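Putative exported protein (Bordetella pertussis, PDB 2DVZ) probably serves as a periplasmic solute receptor of the Bug family that captures glutamate for transport. Local coordinates at residues N114-V119 with D195-S200; M212-P217 with V226-D231. All blocks are in the same frame, centred on the assembly; numbering follows the deposited sequence.

Interaction 1: residues N114-V119 with D195-S200; sequences NTANVV and DNLPSS. With GLU (glutamic acid), chain G.
Strands 106-121 and 192-196 pair antiparallel in the central sheet of this type II periplasmic binding-protein fold, at the point where the second strand delivers N196 to the glutamate pocket. V118 and D195 form a hydrogen-bonded pair: V118 N donates to D195 O (2.7 Å), and D195 N returns a nearly straight bond to V118 O, lying almost along its C=O axis (3.0 Å, 177°). The neighbouring pair, N117 with N196, is non-hydrogen-bonded, and its side chains leave the backbone in diverging directions. The chain of 195-200 then turns into helix 197-205, and L197 N extends the pairing by donating to A116 O at 2.7 Å, in the carbonyl plane.

Packing is tightest at this turn. T115 places CG2 anti to its backbone N, obliquely against the proline ring, 3.4 Å from P198 CD and closer than usual van der Waals contact; its OG1 bonds instead to S281. L197 spreads its two methyls over the strand, CD2 on A116 CB (3.7 Å) and CD1 on V118 CB. V118 packs at ordinary distances, its CG1, in the crowded position between N and C, lying 3.9 Å from D195 CB. The contact has no solvent side, since all its touching residues are buried; it opens instead onto the ligand pocket, where the amide ends of N117 and N196 come to lie side by side, planes 48° apart, and N196 binds glutamate.

The buried carboxylate of D195 is well satisfied. OD1 bonds to S178 OG, itself on a glutamate-binding residue, so D195 is second shell to the ligand. The other oxygen, OD2, accepts twice: from S200 OG (2.7 Å) through its anti lone pair, and from S199 OG (2.6 Å) through its syn lone pair.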
loop_
_atom_site.group_PDB
_atom_site.type_symbol
_atom_site.label_atom_id
_atom_site.label_comp_id
_atom_site.label_asym_id
_atom_site.label_seq_id
_atom_site.Cartn_x
_atom_site.Cartn_y
_atom_site.Cartn_z
ATOM N N ASN A 114 4.527 8.337 2.713
ATOM C CA ASN A 114 3.588 7.790 3.635
ATOM C C ASN A 114 2.172 7.947 3.086
ATOM O O ASN A 114 1.845 8.967 2.511
ATOM C CB ASN A 114 3.792 8.454 4.979
ATOM C CG ASN A 114 5.090 8.041 5.612
ATOM O OD1 ASN A 114 5.266 6.886 6.017
ATOM N ND2 ASN A 114 6.002 8.980 5.739
ATOM N N THR A 115 1.332 6.930 3.268
ATOM C CA THR A 115 0.050 6.824 2.568
ATOM C C THR A 115 -1.102 6.385 3.471
ATOM O O THR A 115 -0.956 5.458 4.301
ATOM C CB THR A 115 0.182 5.890 1.372
ATOM O OG1 THR A 115 1.227 6.373 0.531
ATOM C CG2 THR A 115 -1.055 5.843 0.562
ATOM N N ALA A 116 -2.245 7.066 3.301
ATOM C CA ALA A 116 -3.454 6.770 4.077
ATOM C C ALA A 116 -4.123 5.538 3.529
ATOM O O ALA A 116 -4.125 5.307 2.314
ATOM C CB ALA A 116 -4.449 7.959 4.030
ATOM N N ASN A 117 -4.682 4.746 4.438
ATOM C CA ASN A 117 -5.641 3.719 4.069
ATOM C C ASN A 117 -7.079 4.238 4.266
ATOM O O ASN A 117 -7.301 5.291 4.892
ATOM C CB ASN A 117 -5.386 2.423 4.835
ATOM C CG ASN A 117 -4.174 1.653 4.335
ATOM O OD1 ASN A 117 -3.779 0.645 4.946
ATOM N ND2 ASN A 117 -3.589 2.092 3.234
ATOM N N VAL A 118 -8.036 3.532 3.683
ATOM C CA VAL A 118 -9.419 3.995 3.636
ATOM C C VAL A 118 -10.348 2.806 3.646
ATOM O O VAL A 118 -10.050 1.813 3.002
ATOM C CB VAL A 118 -9.701 4.894 2.383
ATOM C CG1 VAL A 118 -9.516 4.128 0.997
ATOM C CG2 VAL A 118 -11.066 5.646 2.514
ATOM N N VAL A 119 -11.458 2.904 4.383
ATOM C CA VAL A 119 -12.568 1.963 4.197
ATOM C C VAL A 119 -13.678 2.725 3.452
ATOM O O VAL A 119 -14.154 3.777 3.897
ATOM C CB VAL A 119 -13.039 1.227 5.519
ATOM C CG1 VAL A 119 -13.528 2.192 6.626
ATOM C CG2 VAL A 119 -14.085 0.138 5.224
ATOM N N ASP A 195 -8.913 -0.183 1.129
ATOM C CA ASP A 195 -7.894 0.237 0.193
ATOM C C ASP A 195 -6.858 1.184 0.799
ATOM O O ASP A 195 -7.024 1.705 1.924
ATOM C CB ASP A 195 -8.536 0.898 -1.034
ATOM C CG ASP A 195 -7.637 0.860 -2.257
ATOM O OD1 ASP A 195 -6.580 0.181 -2.209
ATOM O OD2 ASP A 195 -7.982 1.510 -3.270
ATOM N N ASN A 196 -5.771 1.353 0.040
ATOM C CA ASN A 196 -4.836 2.426 0.234
ATOM C C ASN A 196 -5.484 3.543 -0.530
ATOM O O ASN A 196 -6.017 3.340 -1.615
ATOM C CB ASN A 196 -3.438 2.093 -0.353
ATOM C CG ASN A 196 -3.029 0.588 -0.174
ATOM O OD1 ASN A 196 -2.930 -0.145 -1.161
ATOM N ND2 ASN A 196 -2.805 0.152 1.055
ATOM N N LEU A 197 -5.444 4.737 0.042
ATOM C CA LEU A 197 -6.253 5.855 -0.448
ATOM C C LEU A 197 -6.055 6.259 -1.929
ATOM O O LEU A 197 -7.045 6.434 -2.630
ATOM C CB LEU A 197 -6.207 7.036 0.563
ATOM C CG LEU A 197 -7.109 8.280 0.363
ATOM C CD1 LEU A 197 -8.615 7.946 -0.023
ATOM C CD2 LEU A 197 -7.005 9.179 1.587
ATOM N N PRO A 198 -4.801 6.400 -2.420
ATOM C CA PRO A 198 -4.625 6.852 -3.814
ATOM C C PRO A 198 -5.458 6.191 -4.937
ATOM O O PRO A 198 -5.854 6.908 -5.862
ATOM C CB PRO A 198 -3.116 6.694 -4.052
ATOM C CG PRO A 198 -2.552 6.875 -2.685
ATOM C CD PRO A 198 -3.493 6.225 -1.754
ATOM N N SER A 199 -5.681 4.872 -4.899
ATOM C CA SER A 199 -6.449 4.186 -5.964
ATOM C C SER A 199 -7.962 4.392 -5.845
ATOM O O SER A 199 -8.687 4.352 -6.851
ATOM C CB SER A 199 -6.140 2.672 -6.046
ATOM O OG SER A 199 -5.907 2.125 -4.765
ATOM N N SER A 200 -8.440 4.590 -4.619
ATOM C CA SER A 200 -9.837 4.851 -4.401
ATOM C C SER A 200 -10.127 6.338 -4.535
ATOM O O SER A 200 -11.251 6.711 -4.799
ATOM C CB SER A 200 -10.243 4.339 -3.009
ATOM O OG SER A 200 -10.325 2.907 -2.988
HETATM N N GLU G . -2.114 -3.583 -0.772
HETATM C CA GLU G . -0.879 -3.007 -1.338
HETATM C C GLU G . -0.028 -2.329 -0.277
HETATM O O GLU G . 0.231 -1.121 -0.262
HETATM C CB GLU G . -1.195 -2.110 -2.530
HETATM C CG GLU G . -2.226 -2.748 -3.480
HETATM C CD GLU G . -2.074 -2.338 -4.915
HETATM O OE1 GLU G . -1.133 -1.562 -5.185
HETATM O OE2 GLU G . -2.877 -2.813 -5.795
HETATM O OXT GLU G . 0.486 -3.041 0.601
#

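Interaction 2: residues M212-P217 with V226-D231; sequences MAIAWP and VPTFAD
The loop 226-231 crosses strand 210-215 at a steep angle (67°), just where that strand carries a classic beta bulge, M212 and A213 both facing V119. A single bridge joins the backbones at I214 and T228. I214 N donates to P227 O (3.1 Å) in the carbonyl plane, while the return bond from F229 N to I214 O is weak and more bent (130°). Two CA-H...O contacts reinforce the pair, A213 CA to P227 O and T228 CA to I214 O.

Aromatic packing comes from F229. A213 CB sits squarely over one face of the ring, a CH-pi contact 3.8 Å from the centroid, and A215 meets the edge, its CA in the ring plane and its CB 3.9 Å from F229 CD2. Among the aliphatic contacts, V226 CG1, anti to its own backbone N, reaches A213 CA (3.7 Å) and obliquely meets I214 CG2. The selenomethionine M212 contributes its carbonyl O, against which P227 CG rests.

Two polar bonds close within the loop. T228 begins an ST motif followed by helical backbone angles, and the bonding is reciprocal: T228 N donates to D231 OD2 from above the carboxylate plane, and T228 OG1 accepts from D231 N at 3.0 Å and 170°.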
loop_
_atom_site.group_PDB
_atom_site.type_symbol
_atom_site.label_atom_id
_atom_site.label_comp_id
_atom_site.label_asym_id
_atom_site.label_seq_id
_atom_site.Cartn_x
_atom_site.Cartn_y
_atom_site.Cartn_z
HETATM N N MSE A 212 -15.677 5.903 4.458
HETATM C CA MSE A 212 -16.215 5.909 5.799
HETATM C C MSE A 212 -15.248 6.406 6.849
HETATM O O MSE A 212 -15.659 7.059 7.814
HETATM C CB MSE A 212 -16.770 4.514 6.182
HETATM C CG MSE A 212 -18.025 4.124 5.396
HETATM SE SE MSE A 212 -19.642 5.231 5.726
HETATM C CE MSE A 212 -19.367 6.624 4.402
ATOM N N ALA A 213 -13.974 6.051 6.673
ATOM C CA ALA A 213 -12.866 6.478 7.538
ATOM C C ALA A 213 -11.561 6.353 6.763
ATOM O O ALA A 213 -11.476 5.589 5.822
ATOM C CB ALA A 213 -12.804 5.629 8.800
ATOM N N ILE A 214 -10.548 7.111 7.155
ATOM C CA ILE A 214 -9.208 7.014 6.566
ATOM C C ILE A 214 -8.256 6.676 7.705
ATOM O O ILE A 214 -8.540 7.020 8.870
ATOM C CB ILE A 214 -8.720 8.322 5.812
ATOM C CG1 ILE A 214 -8.725 9.555 6.728
ATOM C CG2 ILE A 214 -9.512 8.574 4.539
ATOM C CD1 ILE A 214 -7.919 10.741 6.157
ATOM N N ALA A 215 -7.171 5.971 7.389
ATOM C CA ALA A 215 -6.102 5.755 8.378
ATOM C C ALA A 215 -4.955 6.786 8.168
ATOM O O ALA A 215 -4.220 6.740 7.203
ATOM C CB ALA A 215 -5.605 4.308 8.378
ATOM N N TRP A 216 -4.870 7.748 9.067
ATOM C CA TRP A 216 -4.038 8.931 8.880
ATOM C C TRP A 216 -4.051 9.700 10.202
ATOM O O TRP A 216 -4.977 9.538 11.008
ATOM C CB TRP A 216 -4.588 9.780 7.734
ATOM C CG TRP A 216 -3.604 10.703 7.087
ATOM C CD1 TRP A 216 -3.683 12.082 7.013
ATOM C CD2 TRP A 216 -2.390 10.337 6.392
ATOM N NE1 TRP A 216 -2.608 12.585 6.315
ATOM C CE2 TRP A 216 -1.799 11.541 5.924
ATOM C CE3 TRP A 216 -1.756 9.121 6.121
ATOM C CZ2 TRP A 216 -0.594 11.552 5.204
ATOM C CZ3 TRP A 216 -0.555 9.126 5.433
ATOM C CH2 TRP A 216 0.010 10.335 4.967
ATOM N N PRO A 217 -3.000 10.495 10.468
ATOM C CA PRO A 217 -3.041 11.283 11.712
ATOM C C PRO A 217 -4.159 12.305 11.775
ATOM O O PRO A 217 -4.651 12.589 12.834
ATOM C CB PRO A 217 -1.645 11.974 11.756
ATOM C CG PRO A 217 -0.776 11.149 10.864
ATOM C CD PRO A 217 -1.715 10.653 9.761
ATOM N N VAL A 226 -14.315 13.259 5.785
ATOM C CA VAL A 226 -14.083 11.867 6.166
ATOM C C VAL A 226 -13.249 11.840 7.441
ATOM O O VAL A 226 -12.145 12.387 7.486
ATOM C CB VAL A 226 -13.413 11.018 4.984
ATOM C CG1 VAL A 226 -13.209 9.512 5.369
ATOM C CG2 VAL A 226 -14.208 11.164 3.668
ATOM N N PRO A 227 -13.782 11.214 8.506
ATOM C CA PRO A 227 -12.990 11.158 9.743
ATOM C C PRO A 227 -11.860 10.137 9.673
ATOM O O PRO A 227 -11.938 9.197 8.905
ATOM C CB PRO A 227 -14.020 10.628 10.787
ATOM C CG PRO A 227 -14.906 9.737 9.955
ATOM C CD PRO A 227 -15.099 10.551 8.675
ATOM N N THR A 228 -10.859 10.292 10.532
ATOM C CA THR A 228 -9.876 9.235 10.734
ATOM C C THR A 228 -10.484 8.127 11.596
ATOM O O THR A 228 -11.585 8.310 12.188
ATOM C CB THR A 228 -8.599 9.770 11.383
ATOM O OG1 THR A 228 -8.814 9.954 12.792
ATOM C CG2 THR A 228 -8.232 11.067 10.758
ATOM N N PHE A 229 -9.772 6.992 11.681
ATOM C CA PHE A 229 -10.207 5.892 12.515
ATOM C C PHE A 229 -10.155 6.253 13.985
ATOM O O PHE A 229 -10.901 5.673 14.787
ATOM C CB PHE A 229 -9.366 4.628 12.253
ATOM C CG PHE A 229 -9.843 3.829 11.064
ATOM C CD1 PHE A 229 -10.952 2.979 11.174
ATOM C CD2 PHE A 229 -9.192 3.921 9.837
ATOM C CE1 PHE A 229 -11.390 2.232 10.052
ATOM C CE2 PHE A 229 -9.629 3.205 8.719
ATOM C CZ PHE A 229 -10.731 2.362 8.833
ATOM N N ALA A 230 -9.250 7.176 14.338
ATOM C CA ALA A 230 -9.171 7.724 15.688
ATOM C C ALA A 230 -10.399 8.620 15.993
ATOM O O ALA A 230 -11.019 8.525 17.069
ATOM C CB ALA A 230 -7.847 8.472 15.887
ATOM N N ASP A 231 -10.786 9.454 15.028
ATOM C CA ASP A 231 -12.056 10.188 15.147
ATOM C C ASP A 231 -13.247 9.238 15.302
ATOM O O ASP A 231 -14.112 9.508 16.117
ATOM C CB ASP A 231 -12.295 11.071 13.932
ATOM C CG ASP A 231 -11.282 12.178 13.799
ATOM O OD1 ASP A 231 -10.817 12.719 14.850
ATOM O OD2 ASP A 231 -10.992 12.533 12.625
#

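Strand 106-121 is shared by both interactions, which use its opposite edges. V118 turns its backbone N and O to D195 in interaction 1, whereas N117 and V119 turn theirs to the strand of interaction 2: A215 N lies 2.6 Å from N117 O, and M212 N 2.7 Å from V119 O, both probable hydrogen bonds. The W216 ring also packs on the backbone, its CH2 3.4 Å from N114 O. The two contacts follow one another along the chain, helix 197-205 leading into strand 210-215, and their centres are 11 Å apart. Interaction 1 reaches the pocket through N196; interaction 2 stands back from it, the W216 side chain lying about 12 Å from the bound glutamate.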